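Local structure of MgGH51 (Meripilus giganteus, 6ZPW) at residues Thr563-Gln568 with Gly607-Tyr612. The protein is a fungal family GH51 alpha-L-arabinofuranosidase, which probably removes terminal arabinofuranosyl side groups from plant arabinoxylans and related polysaccharides. Residues are numbered along the deposited sequence; the frame is centred on the assembly and turned at random.
Sequences TFQLTQ and GKTFTY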
loop_
_atom_site.group_PDB
_atom_site.type_symbol
_atom_site.label_atom_id
_atom_site.label_comp_id
_atom_site.label_asym_id
_atom_site.label_seq_id
_atom_site.Cartn_x
_atom_site.Cartn_y
_atom_site.Cartn_z
ATOM N N THR A 563 29.099 -24.078 9.522
ATOM C CA THR A 563 29.457 -25.258 8.718
ATOM C C THR A 563 28.139 -25.984 8.403
ATOM O O THR A 563 27.503 -26.492 9.346
ATOM C CB THR A 563 30.435 -26.182 9.446
ATOM O OG1 THR A 563 31.593 -25.388 9.677
ATOM C CG2 THR A 563 30.761 -27.415 8.635
ATOM N N PHE A 564 27.774 -26.002 7.144
ATOM C CA PHE A 564 26.563 -26.711 6.702
ATOM C C PHE A 564 26.927 -28.141 6.332
ATOM O O PHE A 564 27.828 -28.361 5.517
ATOM C CB PHE A 564 25.890 -25.982 5.542
ATOM C CG PHE A 564 25.305 -24.646 5.919
ATOM C CD1 PHE A 564 24.096 -24.602 6.603
ATOM C CD2 PHE A 564 25.998 -23.469 5.716
ATOM C CE1 PHE A 564 23.570 -23.379 7.009
ATOM C CE2 PHE A 564 25.459 -22.240 6.095
ATOM C CZ PHE A 564 24.256 -22.212 6.775
ATOM N N GLN A 565 26.152 -29.046 6.862
ATOM C CA GLN A 565 26.314 -30.482 6.593
ATOM C C GLN A 565 25.104 -30.953 5.785
ATOM O O GLN A 565 23.959 -30.984 6.332
ATOM C CB GLN A 565 26.433 -31.296 7.883
ATOM C CG GLN A 565 27.648 -30.961 8.665
ATOM C CD GLN A 565 27.804 -31.836 9.887
ATOM O OE1 GLN A 565 26.844 -32.159 10.579
ATOM N NE2 GLN A 565 29.049 -32.076 10.215
ATOM N N LEU A 566 25.335 -31.310 4.540
ATOM C CA LEU A 566 24.311 -31.739 3.555
ATOM C C LEU A 566 24.606 -33.175 3.109
ATOM O O LEU A 566 24.249 -33.563 2.022
ATOM C CB LEU A 566 24.296 -30.780 2.359
ATOM C CG LEU A 566 23.525 -29.465 2.509
ATOM C CD1 LEU A 566 24.064 -28.598 3.550
ATOM C CD2 LEU A 566 23.479 -28.709 1.211
ATOM N N THR A 567 25.234 -33.968 3.987
ATOM C CA THR A 567 25.647 -35.343 3.665
ATOM C C THR A 567 24.478 -36.309 3.522
ATOM O O THR A 567 24.690 -37.407 3.028
ATOM C CB THR A 567 26.617 -35.846 4.732
ATOM O OG1 THR A 567 26.098 -35.588 6.043
ATOM C CG2 THR A 567 27.960 -35.200 4.559
ATOM N N GLN A 568 23.259 -35.905 3.886
ATOM C CA GLN A 568 22.077 -36.743 3.598
ATOM C C GLN A 568 21.724 -36.700 2.119
ATOM O O GLN A 568 20.930 -37.558 1.666
ATOM C CB GLN A 568 20.874 -36.385 4.464
ATOM C CG GLN A 568 21.103 -36.689 5.921
ATOM C CD GLN A 568 19.935 -36.227 6.746
ATOM O OE1 GLN A 568 18.791 -36.191 6.251
ATOM N NE2 GLN A 568 20.188 -35.886 7.988
ATOM N N GLY A 607 29.485 -27.866 -1.353
ATOM C CA GLY A 607 29.673 -29.313 -1.411
ATOM C C GLY A 607 28.836 -29.967 -0.365
ATOM O O GLY A 607 27.999 -29.287 0.259
ATOM N N LYS A 608 29.092 -31.238 -0.104
ATOM C CA LYS A 608 28.287 -31.948 0.917
ATOM C C LYS A 608 28.482 -31.390 2.315
ATOM O O LYS A 608 27.581 -31.551 3.138
ATOM C CB LYS A 608 28.517 -33.444 0.867
ATOM C CG LYS A 608 27.952 -34.024 -0.406
ATOM C CD LYS A 608 27.789 -35.449 -0.342
ATOM C CE LYS A 608 26.959 -35.918 -1.495
ATOM N NZ LYS A 608 26.947 -37.379 -1.401
ATOM N N THR A 609 29.646 -30.798 2.577
ATOM C CA THR A 609 29.922 -30.028 3.793
ATOM C C THR A 609 30.632 -28.770 3.346
ATOM O O THR A 609 31.544 -28.899 2.537
ATOM C CB THR A 609 30.715 -30.805 4.852
ATOM O OG1 THR A 609 30.046 -32.045 5.141
ATOM C CG2 THR A 609 30.927 -29.958 6.084
ATOM N N PHE A 610 30.221 -27.596 3.818
ATOM C CA PHE A 610 30.947 -26.353 3.435
ATOM C C PHE A 610 30.727 -25.280 4.486
ATOM O O PHE A 610 29.743 -25.360 5.274
ATOM C CB PHE A 610 30.504 -25.854 2.056
ATOM C CG PHE A 610 29.110 -25.291 2.019
ATOM C CD1 PHE A 610 28.016 -26.097 1.748
ATOM C CD2 PHE A 610 28.898 -23.938 2.250
ATOM C CE1 PHE A 610 26.740 -25.544 1.673
ATOM C CE2 PHE A 610 27.629 -23.399 2.164
ATOM C CZ PHE A 610 26.564 -24.208 1.903
ATOM N N THR A 611 31.645 -24.340 4.540
ATOM C CA THR A 611 31.598 -23.241 5.501
ATOM C C THR A 611 31.167 -21.931 4.836
ATOM O O THR A 611 31.365 -21.712 3.629
ATOM C CB THR A 611 32.958 -23.047 6.176
ATOM O OG1 THR A 611 33.923 -22.785 5.164
ATOM C CG2 THR A 611 33.312 -24.248 7.006
ATOM N N TYR A 612 30.625 -21.069 5.675
ATOM C CA TYR A 612 30.277 -19.684 5.301
ATOM C C TYR A 612 30.452 -18.787 6.518
ATOM O O TYR A 612 29.994 -19.113 7.620
ATOM C CB TYR A 612 28.845 -19.569 4.803
ATOM C CG TYR A 612 28.434 -18.154 4.483
ATOM C CD1 TYR A 612 29.090 -17.434 3.482
ATOM C CD2 TYR A 612 27.456 -17.501 5.200
ATOM C CE1 TYR A 612 28.745 -16.125 3.191
ATOM C CE2 TYR A 612 27.055 -16.217 4.866
ATOM C CZ TYR A 612 27.730 -15.512 3.902
ATOM O OH TYR A 612 27.387 -14.218 3.588
HETATM O O HOH W 1 26.813 -38.125 1.463
#
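F564 and F610 form the hydrogen-bonded pair of an antiparallel ladder: F564 N donates to F610 O at 2.8 Å, and F610 N to F564 O. Where strand 563-565 ends, L566 N hydrogen-bonds K608 O at 2.7 Å. T609 CA adds a CA-H...O contact to F564 O.

The F564 and F610 rings share a face of the sheet and meet obliquely, planes 36° apart. F564 CB sits over one face of the F610 ring, 4.3 Å from its centroid, while F564 CD2 touches F610 CE2 at 3.9 Å. F610 CG lies between backbone N and carbonyl carbon (chi1 71°), which brings the far end of the ring toward the neighbouring strand. Replacing F610 by alanine would probably leave F564 CB without its aromatic cover and open a gap beside I550.

On the other face, which Q565 shares, T563 CG2 meets T609 CG2 at 3.6 Å, and T563 OG1 lies beside T611 CG2. Beyond the paired strands, one water joins T567 O and K608 NZ, which also hydrogen-bonds N570 O.

In the C-terminal beta-sandwich, strand 609-614 edges a three-stranded sheet, with strand 2-4 beyond strand 560-565; F564 and F610 face strand 547-554 of the larger sheet.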